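Local coordinates for protein dITP/XTP pyrophosphatase (Mycobacteroides abscessus, PDB 6WWD) that probably hydrolyses non-canonical purine nucleoside triphosphates such as XTP, dITP and ITP to monophosphates and diphosphate, clearing them from the nucleotide pool, at residues A57-G60 with V61-G65; L127-P130 with E131-V135; L167-A170 with A171-T174. All coordinates share one frame; numbering follows the deposited sequence.

Contact 1 of 3, residues A57-G60 with V61-G65; sequences AREG and VKHTG
The last two turns of helix 49-64 make this contact, in which H63 and T64 turn back on the carbonyls of E59 and G60 just before the chain leaves the helix at G65. Regular backbone bonds lead up to this end: V61 N donates to A57 O at 3.0 Å and K62 N to R58 O at 2.8 Å. At the next carbonyl a side chain joins in. E59 O is gripped twice by the same residue, by H63 N at 3.1 Å and by H63 ND1 at 3.0 Å, and the two donors arrive from opposite faces of the carbonyl plane. With its CG beside the backbone N (chi1 -72°), the imidazole swings back along the helix to make the second bond, and Y39 stacks on the ring. The E59 side chain runs alongside, its carboxylate steeply inclined to the imidazole, and OE1 lies in the ring plane 3.2 Å from H63 CE1. That nearness would probably favour a positively charged ring. On the K62 side, E59 OE2 touches the lysine chain at CD, while the ammonium group stays beyond salt-bridge distance. One residue further on, T64 OG1 donates to G60 O at 2.8 Å; chi1 of 71° turns the hydroxyl back toward that carbonyl, and T64 OG1 is also hydrogen-bonded to L66 N. V61 CG2 sits 3.4 Å from A57 O on the buried side, which faces V128. G65 then takes positive phi (72°), the glycine ending typical of an alpha-helix C terminus.

Contact 2 of 3, residues L127-P130 with E131-V135; sequences LVTP and EGEEV
L127 and V135 are joined by a reciprocal pair of nearly straight backbone hydrogen bonds, L127 N to V135 O at 2.8 Å and V135 N to L127 O at 2.9 Å, at the closed end of the beta hairpin formed by strands 118-128 and 134-145. Beyond them T129 N donates to E133 O, and G132 N donates to T129 O at 2.9 Å from well above the carbonyl plane. The type I turn from T129 to G132 ends in a G1 bulge: G132 has positive phi (96°), and G132 and E133 together face T129. The bulge leaves E133 N pointing at a side chain: it donates to T129 OG1 at 3.0 Å. Chi1 of 68° places this hydroxyl between the backbone N and the carbonyl carbon, where it leans across the turn toward E133. A water is hydrogen-bonded to T129 OG1 at 2.7 Å and donates to E131 OE1, a link allowed by the bend of the E131 chain at chi2, which folds the carboxylate back over the start of the turn. V128 and E134 form the non-hydrogen-bonded pair and run next to each other toward helix 49-64; there the E134 carboxylate makes a salt bridge with R58. On the other face L127 and V135 pack against L188 of the second subunit, and V135 also pairs with a strand of that subunit, extending the sheet across the interface. Where the turn meets the strands, E133 O lies 3.1 Å from V128 CA in a CA-H...O contact, and V128 CG2 rests 4.1 Å from E134 CG.

Contact 3 of 3, residues L167-A170 with A171-T174; sequences LRTA and AELT
A compact turn, held by hydrogen bonds between T169 and E172, lies in the loop that leads from strand 161-163 to helix 184-198. E172 OE1 accepts from T169 N at 2.9 Å (160° at the hydrogen) through its anti lone pair, away from the other carboxylate oxygen. In return E172 N reaches T169 OG1 at 3.3 Å, a weak bond, while its main acceptor is T169 O at 2.8 Å, approached from well above the carbonyl plane. The glutamate can turn back on T169 because its CG stands beside the backbone N (chi1 -78°) and the chain then extends straight, its CG passing close to the threonine hydroxyl. Side chain of the first residue to backbone N of the fourth, and side chain of the fourth to backbone N of the first, reproduces the bond pattern of a capping box, its OG1 half weak, around the single turn T169-A170-A171-E172. T169 OG1 is also hydrogen-bonded to A150 O, which fastens the turn to a neighbouring loop. Next along the chain, L173 N donates to A170 O at 3.3 Å, again far out of the carbonyl plane. The leucine side chain crosses that of R168 at about a right angle and sets CD2 over the centre of one guanidinium face, 3.4 Å from R168 NH1. That nitrogen forms a salt bridge with E177. The turn borders the predicted substrate site: the A170 side chain lies about 4 Å from that of D158, and the L173 side chain about 4 Å from that of R184.

Overall arrangement
From the N terminus, the chain first meets contact 1, at the C-terminal end of helix 49-64, then contact 2, the turn between strands 118-128 and 134-145, and finally contact 3, in the loop after strand 161-163. Each joins consecutive segments, so the three follow in series without nesting or crossing. Contacts 1 and 2 have centres about 10 Å apart and touch, the helix end packing on the hairpin end beside the salt bridge of R58 with E134: V61 CG2 approaches V128 O, and G65 O meets P130 CG. Contact 3 lies on the opposite side of the chain's centre, about 39 Å from contact 1 and 38 Å from contact 2 between centres, beside the predicted substrate residues.

Contact 1 of 3, residues A57-G60 with V61-G65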
# COMPACT_ATOMS: atom_id res chain seq x y z
N ALA D 57 -13.55 13.94 -11.12
CA ALA D 57 -14.49 13.71 -12.21
C ALA D 57 -15.90 13.47 -11.69
O ALA D 57 -16.88 13.97 -12.29
CB ALA D 57 -14.02 12.55 -13.09
N ARG D 58 -16.05 12.71 -10.59
CA ARG D 58 -17.37 12.51 -10.00
C ARG D 58 -18.01 13.84 -9.65
O ARG D 58 -19.21 14.06 -9.90
CB ARG D 58 -17.29 11.67 -8.73
CG ARG D 58 -16.87 10.24 -8.91
CD ARG D 58 -16.92 9.49 -7.59
NE ARG D 58 -16.24 8.21 -7.74
CZ ARG D 58 -15.14 7.87 -7.09
NH1 ARG D 58 -14.60 8.70 -6.21
NH2 ARG D 58 -14.60 6.68 -7.30
N GLU D 59 -17.23 14.73 -9.05
CA GLU D 59 -17.73 16.04 -8.68
C GLU D 59 -18.19 16.82 -9.90
O GLU D 59 -19.23 17.48 -9.86
CB GLU D 59 -16.65 16.80 -7.92
CG GLU D 59 -16.53 16.40 -6.47
CD GLU D 59 -17.76 16.81 -5.68
OE1 GLU D 59 -18.04 18.03 -5.60
OE2 GLU D 59 -18.45 15.93 -5.13
N GLY D 60 -17.43 16.75 -10.99
CA GLY D 60 -17.84 17.41 -12.21
C GLY D 60 -19.19 16.92 -12.72
O GLY D 60 -20.04 17.72 -13.12
N VAL D 61 -19.38 15.60 -12.74
CA VAL D 61 -20.68 15.05 -13.14
C VAL D 61 -21.76 15.52 -12.18
O VAL D 61 -22.87 15.88 -12.59
CB VAL D 61 -20.62 13.51 -13.22
CG1 VAL D 61 -21.98 12.94 -13.63
CG2 VAL D 61 -19.52 13.07 -14.19
N LYS D 62 -21.45 15.51 -10.88
CA LYS D 62 -22.43 15.84 -9.86
C LYS D 62 -23.04 17.22 -10.07
O LYS D 62 -24.24 17.42 -9.84
CB LYS D 62 -21.78 15.73 -8.48
CG LYS D 62 -22.58 16.30 -7.32
CD LYS D 62 -21.80 16.04 -6.01
CE LYS D 62 -22.30 16.87 -4.84
NZ LYS D 62 -22.64 16.02 -3.64
N HIS D 63 -22.23 18.19 -10.50
CA HIS D 63 -22.67 19.57 -10.63
C HIS D 63 -23.20 19.93 -12.01
O HIS D 63 -23.80 20.99 -12.16
CB HIS D 63 -21.54 20.53 -10.26
CG HIS D 63 -21.24 20.54 -8.79
ND1 HIS D 63 -20.21 19.82 -8.23
CD2 HIS D 63 -21.89 21.13 -7.76
CE1 HIS D 63 -20.21 20.00 -6.92
NE2 HIS D 63 -21.22 20.78 -6.61
N THR D 64 -22.97 19.10 -13.03
CA THR D 64 -23.36 19.46 -14.39
C THR D 64 -24.20 18.42 -15.12
O THR D 64 -24.89 18.79 -16.09
CB THR D 64 -22.11 19.73 -15.24
OG1 THR D 64 -21.43 18.50 -15.48
CG2 THR D 64 -21.16 20.73 -14.54
N GLY D 65 -24.19 17.16 -14.69
CA GLY D 65 -24.82 16.09 -15.44
C GLY D 65 -24.10 15.69 -16.70
O GLY D 65 -24.56 14.76 -17.38

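Contact 2 of 3, residues L127-P130 with E131-V135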
# COMPACT_ATOMS: atom_id res chain seq x y z
N LEU D 127 -12.50 9.30 -16.18
CA LEU D 127 -13.76 9.62 -16.83
C LEU D 127 -14.88 9.06 -15.99
O LEU D 127 -14.85 7.88 -15.62
CB LEU D 127 -13.83 9.05 -18.25
CG LEU D 127 -15.25 9.07 -18.88
CD1 LEU D 127 -15.70 10.47 -19.25
CD2 LEU D 127 -15.34 8.12 -20.08
N VAL D 128 -15.88 9.89 -15.70
CA VAL D 128 -17.12 9.45 -15.07
C VAL D 128 -18.25 9.92 -15.97
O VAL D 128 -18.28 11.09 -16.39
CB VAL D 128 -17.28 10.00 -13.64
CG1 VAL D 128 -18.61 9.56 -13.05
CG2 VAL D 128 -16.12 9.55 -12.76
N THR D 129 -19.12 9.02 -16.32
CA THR D 129 -20.21 9.32 -17.24
C THR D 129 -21.44 9.76 -16.46
O THR D 129 -21.54 9.53 -15.25
CB THR D 129 -20.53 8.08 -18.08
OG1 THR D 129 -21.09 7.06 -17.24
CG2 THR D 129 -19.27 7.56 -18.78
N PRO D 130 -22.40 10.39 -17.14
CA PRO D 130 -23.64 10.76 -16.44
C PRO D 130 -24.35 9.58 -15.81
O PRO D 130 -25.04 9.74 -14.79
CB PRO D 130 -24.49 11.41 -17.55
CG PRO D 130 -23.51 11.86 -18.57
CD PRO D 130 -22.40 10.84 -18.54
N GLU D 131 -24.24 8.39 -16.40
CA GLU D 131 -24.89 7.20 -15.86
C GLU D 131 -24.14 6.59 -14.68
O GLU D 131 -24.62 5.62 -14.09
CB GLU D 131 -25.06 6.16 -16.97
CG GLU D 131 -25.90 6.63 -18.17
CD GLU D 131 -25.13 7.53 -19.14
OE1 GLU D 131 -23.90 7.65 -18.98
OE2 GLU D 131 -25.75 8.10 -20.06
N GLY D 132 -22.96 7.12 -14.34
CA GLY D 132 -22.19 6.65 -13.21
C GLY D 132 -21.09 5.65 -13.52
O GLY D 132 -20.49 5.11 -12.58
N GLU D 133 -20.77 5.42 -14.79
CA GLU D 133 -19.61 4.61 -15.13
C GLU D 133 -18.32 5.33 -14.74
O GLU D 133 -18.20 6.55 -14.90
CB GLU D 133 -19.61 4.32 -16.62
CG GLU D 133 -18.36 3.59 -17.11
CD GLU D 133 -18.45 3.23 -18.59
OE1 GLU D 133 -19.30 2.40 -18.96
OE2 GLU D 133 -17.67 3.79 -19.39
N GLU D 134 -17.34 4.58 -14.23
CA GLU D 134 -16.06 5.17 -13.80
C GLU D 134 -14.91 4.40 -14.42
O GLU D 134 -14.82 3.19 -14.24
CB GLU D 134 -15.90 5.15 -12.28
CG GLU D 134 -17.02 5.79 -11.52
CD GLU D 134 -16.75 5.83 -10.03
OE1 GLU D 134 -15.75 5.20 -9.61
OE2 GLU D 134 -17.51 6.49 -9.30
N VAL D 135 -14.03 5.11 -15.12
CA VAL D 135 -12.80 4.53 -15.65
C VAL D 135 -11.65 5.46 -15.30
O VAL D 135 -11.75 6.68 -15.48
CB VAL D 135 -12.87 4.33 -17.18
CG1 VAL D 135 -11.55 3.75 -17.68
CG2 VAL D 135 -14.06 3.45 -17.58
O HOH W 1 -22.00 5.29 -19.04

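Contact 3 of 3, residues L167-A170 with A171-T174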
# COMPACT_ATOMS: atom_id res chain seq x y z
N LEU D 167 21.70 8.71 -17.11
CA LEU D 167 22.12 9.46 -15.94
C LEU D 167 21.63 10.90 -15.97
O LEU D 167 21.66 11.58 -14.93
CB LEU D 167 23.66 9.47 -15.82
CG LEU D 167 24.36 8.10 -15.72
CD1 LEU D 167 25.89 8.23 -15.67
CD2 LEU D 167 23.83 7.31 -14.53
N ARG D 168 21.16 11.38 -17.12
CA ARG D 168 20.71 12.75 -17.25
C ARG D 168 19.35 12.96 -16.62
O ARG D 168 18.54 12.02 -16.52
CB ARG D 168 20.65 13.16 -18.72
CG ARG D 168 22.00 13.25 -19.42
CD ARG D 168 21.78 13.55 -20.88
NE ARG D 168 21.16 12.41 -21.55
CZ ARG D 168 20.46 12.50 -22.67
NH1 ARG D 168 20.21 13.69 -23.21
NH2 ARG D 168 19.95 11.40 -23.22
N THR D 169 19.11 14.18 -16.15
CA THR D 169 17.82 14.56 -15.60
C THR D 169 16.85 14.94 -16.71
O THR D 169 17.25 15.21 -17.84
CB THR D 169 17.94 15.73 -14.63
OG1 THR D 169 18.25 16.92 -15.35
CG2 THR D 169 19.00 15.45 -13.59
N ALA D 170 15.56 14.98 -16.36
CA ALA D 170 14.56 15.36 -17.35
C ALA D 170 14.85 16.74 -17.91
O ALA D 170 14.67 16.98 -19.11
CB ALA D 170 13.16 15.30 -16.74
N ALA D 171 15.33 17.66 -17.06
CA ALA D 171 15.70 18.99 -17.53
C ALA D 171 16.94 19.00 -18.41
O ALA D 171 17.18 19.99 -19.10
CB ALA D 171 15.90 19.93 -16.34
N GLU D 172 17.75 17.93 -18.40
CA GLU D 172 18.91 17.88 -19.29
C GLU D 172 18.59 17.34 -20.67
O GLU D 172 19.44 17.45 -21.56
CB GLU D 172 20.02 17.02 -18.69
CG GLU D 172 20.84 17.69 -17.61
CD GLU D 172 21.89 16.77 -17.02
OE1 GLU D 172 21.53 15.66 -16.57
OE2 GLU D 172 23.07 17.14 -16.99
N LEU D 173 17.40 16.81 -20.89
CA LEU D 173 17.11 16.24 -22.20
C LEU D 173 16.91 17.36 -23.21
O LEU D 173 16.27 18.38 -22.91
CB LEU D 173 15.88 15.33 -22.12
CG LEU D 173 16.01 14.13 -21.17
CD1 LEU D 173 14.82 13.18 -21.25
CD2 LEU D 173 17.31 13.37 -21.41
N THR D 174 17.48 17.18 -24.40
CA THR D 174 17.36 18.16 -25.48
C THR D 174 16.00 18.08 -26.16
O THR D 174 15.36 17.02 -26.17
CB THR D 174 18.46 17.95 -26.50
OG1 THR D 174 18.26 16.69 -27.15
CG2 THR D 174 19.82 17.97 -25.82
O HOH W 2 22.31 14.78 -14.45